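Local atomic coordinates of dihydrofolate reductase (Moritella profunda, PDB entry 3IA4), a protein that catalyses the NADPH-dependent reduction of 7,8-dihydrofolate to 5,6,7,8-tetrahydrofolate, and probably thereby supports glycine, purine and DNA precursor synthesis. Residues L59-R65 with V74-L80; M21-L25 with I117-E122. The contacts are given in a common frame with arbitrary orientation. Residues are numbered along the deposited sequence.

How the interactions relate
Both contacts touch the same NADPH, interaction 1 around its adenosine 2'-phosphate end and interaction 2 beside its nicotinamide end. Both are partly buried, on opposite sides of the chain's centre, about 28 Å apart between centres and about 14 Å between nearest atoms. Interaction 1 joins two neighbouring strands at one margin of the main sheet and covers 575 Å², with four backbone hydrogen bonds between its segments. Interaction 2 joins a loop after strand 14-16 to the end of strand 111-117 and the loop that follows; it covers 292 Å². The paired strands add apolar side-chain contacts to their backbone hydrogen bonds; the loops meet without any such bonds, through apolar and CH-pi contacts.

Interaction 1. Residues L59-R65 with V74-L80; sequences LNIVLSR and VTVVATL. With NDP (NADPH dihydro-nicotinamide-adenine-dinucleotide phosphate), chain E.
Strands 60-63 and 75-77 run parallel, with axes 4.6 Å apart at closest approach and crossing at -32°, and 75-77 is the outermost strand at this margin of the mixed sheet. The register pairs Ile61 with Thr75, Val62 with Val76 and Leu63 with Val77 (CA-CA 4.8, 4.8 and 5.2 Å). Val62 sets the parallel pattern by straddling Val76: Val62 N donates to Thr75 O (2.8 Å), and Val77 N donates to Val62 O (3.0 Å). Flanking bonds run from Thr75 N to Asn60 O (3.0 Å) and from Ser64 N to Val77 O (3.1 Å). Val62, chi1 t, shares a face with Val76 and lies against Phe48 of helix 45-51. Leu63, which loses the most area, points to the other face with Ile61 and Val77. Its chi1 is m and its chi2 an off-well 144°, placing Leu63 CD2 3.8 Å from Val77 CG2 and Leu63 CD1 3.5 Å from Leu80 CD1. Val77, chi1 m, also brings CG2 to 3.7 Å from Ile61 CG2. Helix 80-87 covers this face, with Thr79 as its N-cap, OG1 accepting from Asp82 N. Beyond the strand ends, both segments line the NADPH site: Ser64 OG donates to NDP O1X (2.7 Å) and Arg65 N to NDP O2X (2.9 Å), while Ala78 O approaches NDP C2A (3.3 Å) and Leu80 CD2 approaches NDP N6A (3.9 Å). Hydroxyl and amide donors thus meet phosphate oxygens, chemistry consistent with recognition of the 2'-phosphate that distinguishes NADPH from NADH.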
loop_
_atom_site.group_PDB
_atom_site.type_symbol
_atom_site.label_atom_id
_atom_site.label_comp_id
_atom_site.label_asym_id
_atom_site.label_seq_id
_atom_site.Cartn_x
_atom_site.Cartn_y
_atom_site.Cartn_z
ATOM N N LEU A 59 1.572 -6.283 -12.387
ATOM C CA LEU A 59 0.501 -5.650 -13.160
ATOM C C LEU A 59 0.109 -4.386 -12.405
ATOM O O LEU A 59 -0.355 -4.504 -11.278
ATOM C CB LEU A 59 -0.720 -6.591 -13.256
ATOM C CG LEU A 59 -1.970 -5.995 -13.910
ATOM C CD1 LEU A 59 -1.665 -5.353 -15.267
ATOM C CD2 LEU A 59 -3.158 -7.046 -13.984
ATOM N N ASN A 60 0.338 -3.214 -13.004
ATOM C CA ASN A 60 0.025 -1.956 -12.298
ATOM C C ASN A 60 -1.398 -1.535 -12.692
ATOM O O ASN A 60 -1.634 -1.203 -13.834
ATOM C CB ASN A 60 0.995 -0.807 -12.684
ATOM C CG ASN A 60 2.398 -0.953 -12.082
ATOM O OD1 ASN A 60 2.946 0.013 -11.578
ATOM N ND2 ASN A 60 3.013 -2.128 -12.204
ATOM N N ILE A 61 -2.341 -1.465 -11.729
ATOM C CA ILE A 61 -3.726 -1.063 -12.025
ATOM C C ILE A 61 -3.931 0.267 -11.319
ATOM O O ILE A 61 -3.647 0.341 -10.137
ATOM C CB ILE A 61 -4.711 -2.142 -11.496
ATOM C CG1 ILE A 61 -4.444 -3.479 -12.193
ATOM C CG2 ILE A 61 -6.201 -1.678 -11.602
ATOM C CD1 ILE A 61 -5.122 -4.672 -11.521
ATOM N N VAL A 62 -4.387 1.295 -12.050
ATOM C CA VAL A 62 -4.490 2.626 -11.448
ATOM C C VAL A 62 -5.944 3.078 -11.516
ATOM O O VAL A 62 -6.566 3.035 -12.579
ATOM C CB VAL A 62 -3.588 3.627 -12.144
ATOM C CG1 VAL A 62 -3.787 5.060 -11.557
ATOM C CG2 VAL A 62 -2.166 3.182 -11.986
ATOM N N LEU A 63 -6.504 3.539 -10.376
ATOM C CA LEU A 63 -7.880 4.022 -10.373
ATOM C C LEU A 63 -8.001 5.492 -10.754
ATOM O O LEU A 63 -7.398 6.378 -10.112
ATOM C CB LEU A 63 -8.459 3.812 -8.949
ATOM C CG LEU A 63 -8.794 2.322 -8.787
ATOM C CD1 LEU A 63 -8.531 1.813 -7.390
ATOM C CD2 LEU A 63 -10.262 2.117 -9.175
ATOM N N SER A 64 -8.777 5.793 -11.789
ATOM C CA SER A 64 -9.132 7.183 -12.014
ATOM C C SER A 64 -10.479 7.288 -12.729
ATOM O O SER A 64 -10.792 6.422 -13.542
ATOM C CB SER A 64 -8.076 7.867 -12.886
ATOM O OG SER A 64 -8.517 9.157 -13.328
ATOM N N ARG A 65 -11.255 8.346 -12.458
ATOM C CA ARG A 65 -12.485 8.593 -13.216
ATOM C C ARG A 65 -12.239 9.559 -14.362
ATOM O O ARG A 65 -13.170 9.930 -15.049
ATOM C CB ARG A 65 -13.631 9.096 -12.321
ATOM C CG ARG A 65 -13.998 8.080 -11.257
ATOM C CD ARG A 65 -15.168 8.530 -10.391
ATOM N NE ARG A 65 -14.920 8.042 -9.057
ATOM C CZ ARG A 65 -15.787 8.087 -8.061
ATOM N NH1 ARG A 65 -16.977 8.595 -8.278
ATOM N NH2 ARG A 65 -15.470 7.563 -6.863
ATOM N N VAL A 74 0.487 1.162 -17.576
ATOM C CA VAL A 74 -0.465 0.822 -16.512
ATOM C C VAL A 74 -1.870 0.637 -17.102
ATOM O O VAL A 74 -2.210 1.184 -18.159
ATOM C CB VAL A 74 -0.521 1.888 -15.426
ATOM C CG1 VAL A 74 0.885 2.243 -14.923
ATOM C CG2 VAL A 74 -1.283 3.127 -15.926
ATOM N N THR A 75 -2.684 -0.123 -16.385
ATOM C CA THR A 75 -4.060 -0.308 -16.760
ATOM C C THR A 75 -4.911 0.608 -15.901
ATOM O O THR A 75 -4.919 0.455 -14.676
ATOM C CB THR A 75 -4.448 -1.770 -16.493
ATOM O OG1 THR A 75 -3.612 -2.591 -17.339
ATOM C CG2 THR A 75 -5.959 -1.998 -16.748
ATOM N N VAL A 76 -5.615 1.557 -16.536
ATOM C CA VAL A 76 -6.472 2.491 -15.785
ATOM C C VAL A 76 -7.874 1.964 -15.769
ATOM O O VAL A 76 -8.429 1.586 -16.823
ATOM C CB VAL A 76 -6.455 3.907 -16.408
ATOM C CG1 VAL A 76 -7.489 4.825 -15.745
ATOM C CG2 VAL A 76 -5.008 4.477 -16.252
ATOM N N VAL A 77 -8.474 1.928 -14.581
ATOM C CA VAL A 77 -9.872 1.454 -14.439
ATOM C C VAL A 77 -10.673 2.501 -13.703
ATOM O O VAL A 77 -10.115 3.267 -12.886
ATOM C CB VAL A 77 -9.952 0.144 -13.690
ATOM C CG1 VAL A 77 -9.317 -1.028 -14.525
ATOM C CG2 VAL A 77 -9.236 0.274 -12.346
ATOM N N ALA A 78 -11.987 2.555 -13.956
ATOM C CA ALA A 78 -12.764 3.647 -13.408
ATOM C C ALA A 78 -13.577 3.276 -12.179
ATOM O O ALA A 78 -14.275 4.131 -11.599
ATOM C CB ALA A 78 -13.713 4.235 -14.512
ATOM N N THR A 79 -13.503 2.014 -11.785
ATOM C CA THR A 79 -14.222 1.543 -10.591
ATOM C C THR A 79 -13.394 0.441 -9.921
ATOM O O THR A 79 -12.565 -0.244 -10.575
ATOM C CB THR A 79 -15.623 0.925 -10.897
ATOM O OG1 THR A 79 -15.472 -0.277 -11.668
ATOM C CG2 THR A 79 -16.527 1.884 -11.659
ATOM N N LEU A 80 -13.681 0.214 -8.639
ATOM C CA LEU A 80 -13.029 -0.861 -7.911
ATOM C C LEU A 80 -13.366 -2.222 -8.503
ATOM O O LEU A 80 -12.508 -3.106 -8.563
ATOM C CB LEU A 80 -13.482 -0.846 -6.444
ATOM C CG LEU A 80 -12.673 -0.102 -5.372
ATOM C CD1 LEU A 80 -11.510 0.579 -5.952
ATOM C CD2 LEU A 80 -13.503 0.882 -4.521
HETATM P PA NDP E . -4.907 8.070 -3.818
HETATM O O1A NDP E . -5.827 7.154 -3.053
HETATM O O2A NDP E . -3.529 7.638 -4.215
HETATM O O5B NDP E . -5.612 8.649 -5.176
HETATM C C5B NDP E . -6.967 9.139 -5.092
HETATM C C4B NDP E . -7.409 9.367 -6.533
HETATM O O4B NDP E . -7.774 8.080 -7.051
HETATM C C3B NDP E . -8.759 10.124 -6.587
HETATM O O3B NDP E . -8.535 11.528 -6.505
HETATM C C2B NDP E . -9.380 9.654 -7.892
HETATM O O2B NDP E . -8.630 10.113 -9.022
HETATM C C1B NDP E . -9.020 8.184 -7.801
HETATM N N9A NDP E . -10.066 7.352 -7.170
HETATM C C8A NDP E . -10.214 7.145 -5.852
HETATM N N7A NDP E . -11.202 6.259 -5.610
HETATM C C5A NDP E . -11.688 5.873 -6.823
HETATM C C6A NDP E . -12.704 4.938 -7.326
HETATM N N6A NDP E . -13.512 4.207 -6.491
HETATM N N1A NDP E . -12.817 4.867 -8.697
HETATM C C2A NDP E . -12.066 5.527 -9.572
HETATM N N3A NDP E . -11.132 6.385 -9.171
HETATM C C4A NDP E . -10.914 6.577 -7.828
HETATM O O3 NDP E . -4.782 9.500 -3.071
HETATM P PN NDP E . -4.550 10.022 -1.567
HETATM O O1N NDP E . -5.659 9.525 -0.715
HETATM O O2N NDP E . -4.286 11.482 -1.639
HETATM O O5D NDP E . -3.271 9.217 -1.090
HETATM C C5D NDP E . -1.998 9.619 -1.575
HETATM C C4D NDP E . -1.051 9.835 -0.399
HETATM O O4D NDP E . -0.726 8.537 0.225
HETATM C C3D NDP E . 0.301 10.454 -0.784
HETATM O O3D NDP E . 0.726 11.330 0.277
HETATM C C2D NDP E . 1.258 9.262 -0.826
HETATM O O2D NDP E . 2.647 9.608 -0.596
HETATM C C1D NDP E . 0.710 8.442 0.310
HETATM N N1N NDP E . 0.995 7.013 0.251
HETATM C C2N NDP E . 1.581 6.454 1.311
HETATM C C3N NDP E . 1.764 5.095 1.350
HETATM C C7N NDP E . 2.440 4.508 2.550
HETATM O O7N NDP E . 2.471 3.299 2.651
HETATM N N7N NDP E . 2.895 5.267 3.551
HETATM C C4N NDP E . 1.372 4.135 0.238
HETATM C C5N NDP E . 0.689 4.885 -0.801
HETATM C C6N NDP E . 0.571 6.254 -0.785
HETATM P P2B NDP E . -9.354 10.953 -10.209
HETATM O O1X NDP E . -8.347 10.913 -11.274
HETATM O O2X NDP E . -10.649 10.244 -10.413
HETATM O O3X NDP E . -9.650 12.298 -9.606
#

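Interaction 2. Residues M21-L25 with I117-E122; sequences MPWHL and IELTTE. With NDP (NADPH dihydro-nicotinamide-adenine-dinucleotide phosphate), chain E.
Trp23 lays one face of its indole over the end of Ile117: Ile117 CD1 sits 3.7 Å from the centroid of the five-membered ring, 23° off its normal, a CH-pi contact that brings it within 3.4 Å of Trp23 CE2. With chi1 p and chi2 76°, Trp23 turns a ring face to Ile117, whose m, t side chain extends CD1 over it. Leu25, chi1 t and chi2 p, sets CD2 3.6 Å from Ile117 CD1. Leu119 CD2 lies 3.8 Å from Trp23 CB. The CA 22-25 and CA 117-122 directions are 159° apart, nearly antiparallel, but the backbones stay apart, with CA-CA 7.2 Å for Pro22-Thr121 and 9.4 Å for Leu25-Ile117. Each segment bends through an inverse gamma turn, centred on Pro22 (phi/psi -87/54) and on Glu118 (-82/81). Residues 21-25 belong to the active-site loop beside the nicotinamide, which is mobile in the E. coli enzyme and probably here, and residues 117-122 begin the FG loop, which packs against it there. Pro22 CG meets Thr121 CG2 at 3.7 Å. Trp23 CZ2 is 3.9 Å from NDP N7N, near the indole edge, and Met21 CG 3.8 Å from NDP O2D; Met21 also touches methotrexate.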
loop_
_atom_site.group_PDB
_atom_site.type_symbol
_atom_site.label_atom_id
_atom_site.label_comp_id
_atom_site.label_asym_id
_atom_site.label_seq_id
_atom_site.Cartn_x
_atom_site.Cartn_y
_atom_site.Cartn_z
ATOM N N MET A 21 6.019 10.561 0.949
ATOM C CA MET A 21 6.033 10.007 2.295
ATOM C C MET A 21 7.043 10.782 3.086
ATOM O O MET A 21 8.134 11.038 2.557
ATOM C CB MET A 21 6.307 8.514 2.260
ATOM C CG MET A 21 5.154 7.763 1.518
ATOM S SD MET A 21 5.626 6.159 0.867
ATOM C CE MET A 21 6.549 5.481 2.187
ATOM N N PRO A 22 6.667 11.261 4.281
ATOM C CA PRO A 22 7.514 12.257 4.974
ATOM C C PRO A 22 8.611 11.630 5.835
ATOM O O PRO A 22 8.699 11.937 7.048
ATOM C CB PRO A 22 6.508 13.020 5.858
ATOM C CG PRO A 22 5.519 11.953 6.210
ATOM C CD PRO A 22 5.314 11.205 4.864
ATOM N N TRP A 23 9.419 10.752 5.234
ATOM C CA TRP A 23 10.552 10.144 5.940
ATOM C C TRP A 23 11.527 9.655 4.894
ATOM O O TRP A 23 11.181 9.486 3.727
ATOM C CB TRP A 23 10.146 8.949 6.828
ATOM C CG TRP A 23 9.252 7.912 6.182
ATOM C CD1 TRP A 23 9.605 6.938 5.277
ATOM C CD2 TRP A 23 7.836 7.810 6.348
ATOM N NE1 TRP A 23 8.482 6.170 4.927
ATOM C CE2 TRP A 23 7.390 6.713 5.559
ATOM C CE3 TRP A 23 6.895 8.525 7.140
ATOM C CZ2 TRP A 23 6.044 6.319 5.508
ATOM C CZ3 TRP A 23 5.538 8.139 7.074
ATOM C CH2 TRP A 23 5.137 7.033 6.289
ATOM N N HIS A 24 12.767 9.459 5.335
ATOM C CA HIS A 24 13.810 8.840 4.499
ATOM C C HIS A 24 14.061 7.435 5.032
ATOM O O HIS A 24 14.526 7.287 6.158
ATOM C CB HIS A 24 15.117 9.664 4.596
ATOM C CG HIS A 24 16.204 9.141 3.690
ATOM N ND1 HIS A 24 17.277 8.407 4.152
ATOM C CD2 HIS A 24 16.316 9.170 2.346
ATOM C CE1 HIS A 24 18.019 8.016 3.125
ATOM N NE2 HIS A 24 17.462 8.481 2.019
ATOM N N LEU A 25 13.729 6.394 4.259
ATOM C CA LEU A 25 13.846 5.039 4.736
ATOM C C LEU A 25 13.933 4.085 3.535
ATOM O O LEU A 25 13.014 3.340 3.220
ATOM C CB LEU A 25 12.580 4.733 5.631
ATOM C CG LEU A 25 12.728 3.734 6.762
ATOM C CD1 LEU A 25 13.919 4.076 7.737
ATOM C CD2 LEU A 25 11.372 3.552 7.537
ATOM N N ILE A 117 6.589 2.371 11.430
ATOM C CA ILE A 117 7.830 3.146 11.652
ATOM C C ILE A 117 7.810 3.930 12.963
ATOM O O ILE A 117 6.821 4.609 13.274
ATOM C CB ILE A 117 7.992 4.134 10.468
ATOM C CG1 ILE A 117 7.919 3.353 9.159
ATOM C CG2 ILE A 117 9.305 4.967 10.632
ATOM C CD1 ILE A 117 7.845 4.283 7.894
ATOM N N GLU A 118 8.886 3.847 13.759
ATOM C CA GLU A 118 8.890 4.548 15.032
ATOM C C GLU A 118 9.262 6.000 14.805
ATOM O O GLU A 118 10.438 6.395 14.972
ATOM C CB GLU A 118 9.865 3.891 16.007
ATOM C CG GLU A 118 9.460 2.488 16.386
ATOM C CD GLU A 118 10.372 1.888 17.479
ATOM O OE1 GLU A 118 11.068 2.670 18.196
ATOM O OE2 GLU A 118 10.370 0.642 17.593
ATOM N N LEU A 119 8.278 6.804 14.386
ATOM C CA LEU A 119 8.525 8.194 14.053
ATOM C C LEU A 119 7.220 8.955 14.264
ATOM O O LEU A 119 6.175 8.464 13.855
ATOM C CB LEU A 119 8.923 8.271 12.575
ATOM C CG LEU A 119 8.984 9.675 11.987
ATOM C CD1 LEU A 119 10.129 10.510 12.511
ATOM C CD2 LEU A 119 9.171 9.430 10.516
ATOM N N THR A 120 7.276 10.112 14.947
ATOM C CA THR A 120 6.116 11.020 14.970
ATOM C C THR A 120 6.396 12.135 13.931
ATOM O O THR A 120 7.383 12.894 14.030
ATOM C CB THR A 120 5.923 11.631 16.330
ATOM O OG1 THR A 120 5.616 10.581 17.258
ATOM C CG2 THR A 120 4.770 12.661 16.297
ATOM N N THR A 121 5.556 12.193 12.933
ATOM C CA THR A 121 5.755 13.172 11.864
ATOM C C THR A 121 4.386 13.760 11.534
ATOM O O THR A 121 3.358 13.117 11.782
ATOM C CB THR A 121 6.471 12.507 10.642
ATOM O OG1 THR A 121 6.935 13.514 9.727
ATOM C CG2 THR A 121 5.602 11.555 9.928
ATOM N N GLU A 122 4.334 14.982 11.038
ATOM C CA GLU A 122 3.029 15.542 10.598
ATOM C C GLU A 122 2.559 14.920 9.281
ATOM O O GLU A 122 3.322 14.589 8.383
ATOM C CB GLU A 122 3.123 17.057 10.419
ATOM C CG GLU A 122 2.952 17.812 11.758
ATOM C CD GLU A 122 3.169 19.313 11.585
ATOM O OE1 GLU A 122 3.146 19.793 10.388
ATOM O OE2 GLU A 122 3.432 19.977 12.628
HETATM P PA NDP E . -4.907 8.070 -3.818
HETATM O O1A NDP E . -5.827 7.154 -3.053
HETATM O O2A NDP E . -3.529 7.638 -4.215
HETATM O O5B NDP E . -5.612 8.649 -5.176
HETATM C C5B NDP E . -6.967 9.139 -5.092
HETATM C C4B NDP E . -7.409 9.367 -6.533
HETATM O O4B NDP E . -7.774 8.080 -7.051
HETATM C C3B NDP E . -8.759 10.124 -6.587
HETATM O O3B NDP E . -8.535 11.528 -6.505
HETATM C C2B NDP E . -9.380 9.654 -7.892
HETATM O O2B NDP E . -8.630 10.113 -9.022
HETATM C C1B NDP E . -9.020 8.184 -7.801
HETATM N N9A NDP E . -10.066 7.352 -7.170
HETATM C C8A NDP E . -10.214 7.145 -5.852
HETATM N N7A NDP E . -11.202 6.259 -5.610
HETATM C C5A NDP E . -11.688 5.873 -6.823
HETATM C C6A NDP E . -12.704 4.938 -7.326
HETATM N N6A NDP E . -13.512 4.207 -6.491
HETATM N N1A NDP E . -12.817 4.867 -8.697
HETATM C C2A NDP E . -12.066 5.527 -9.572
HETATM N N3A NDP E . -11.132 6.385 -9.171
HETATM C C4A NDP E . -10.914 6.577 -7.828
HETATM O O3 NDP E . -4.782 9.500 -3.071
HETATM P PN NDP E . -4.550 10.022 -1.567
HETATM O O1N NDP E . -5.659 9.525 -0.715
HETATM O O2N NDP E . -4.286 11.482 -1.639
HETATM O O5D NDP E . -3.271 9.217 -1.090
HETATM C C5D NDP E . -1.998 9.619 -1.575
HETATM C C4D NDP E . -1.051 9.835 -0.399
HETATM O O4D NDP E . -0.726 8.537 0.225
HETATM C C3D NDP E . 0.301 10.454 -0.784
HETATM O O3D NDP E . 0.726 11.330 0.277
HETATM C C2D NDP E . 1.258 9.262 -0.826
HETATM O O2D NDP E . 2.647 9.608 -0.596
HETATM C C1D NDP E . 0.710 8.442 0.310
HETATM N N1N NDP E . 0.995 7.013 0.251
HETATM C C2N NDP E . 1.581 6.454 1.311
HETATM C C3N NDP E . 1.764 5.095 1.350
HETATM C C7N NDP E . 2.440 4.508 2.550
HETATM O O7N NDP E . 2.471 3.299 2.651
HETATM N N7N NDP E . 2.895 5.267 3.551
HETATM C C4N NDP E . 1.372 4.135 0.238
HETATM C C5N NDP E . 0.689 4.885 -0.801
HETATM C C6N NDP E . 0.571 6.254 -0.785
HETATM P P2B NDP E . -9.354 10.953 -10.209
HETATM O O1X NDP E . -8.347 10.913 -11.274
HETATM O O2X NDP E . -10.649 10.244 -10.413
HETATM O O3X NDP E . -9.650 12.298 -9.606
#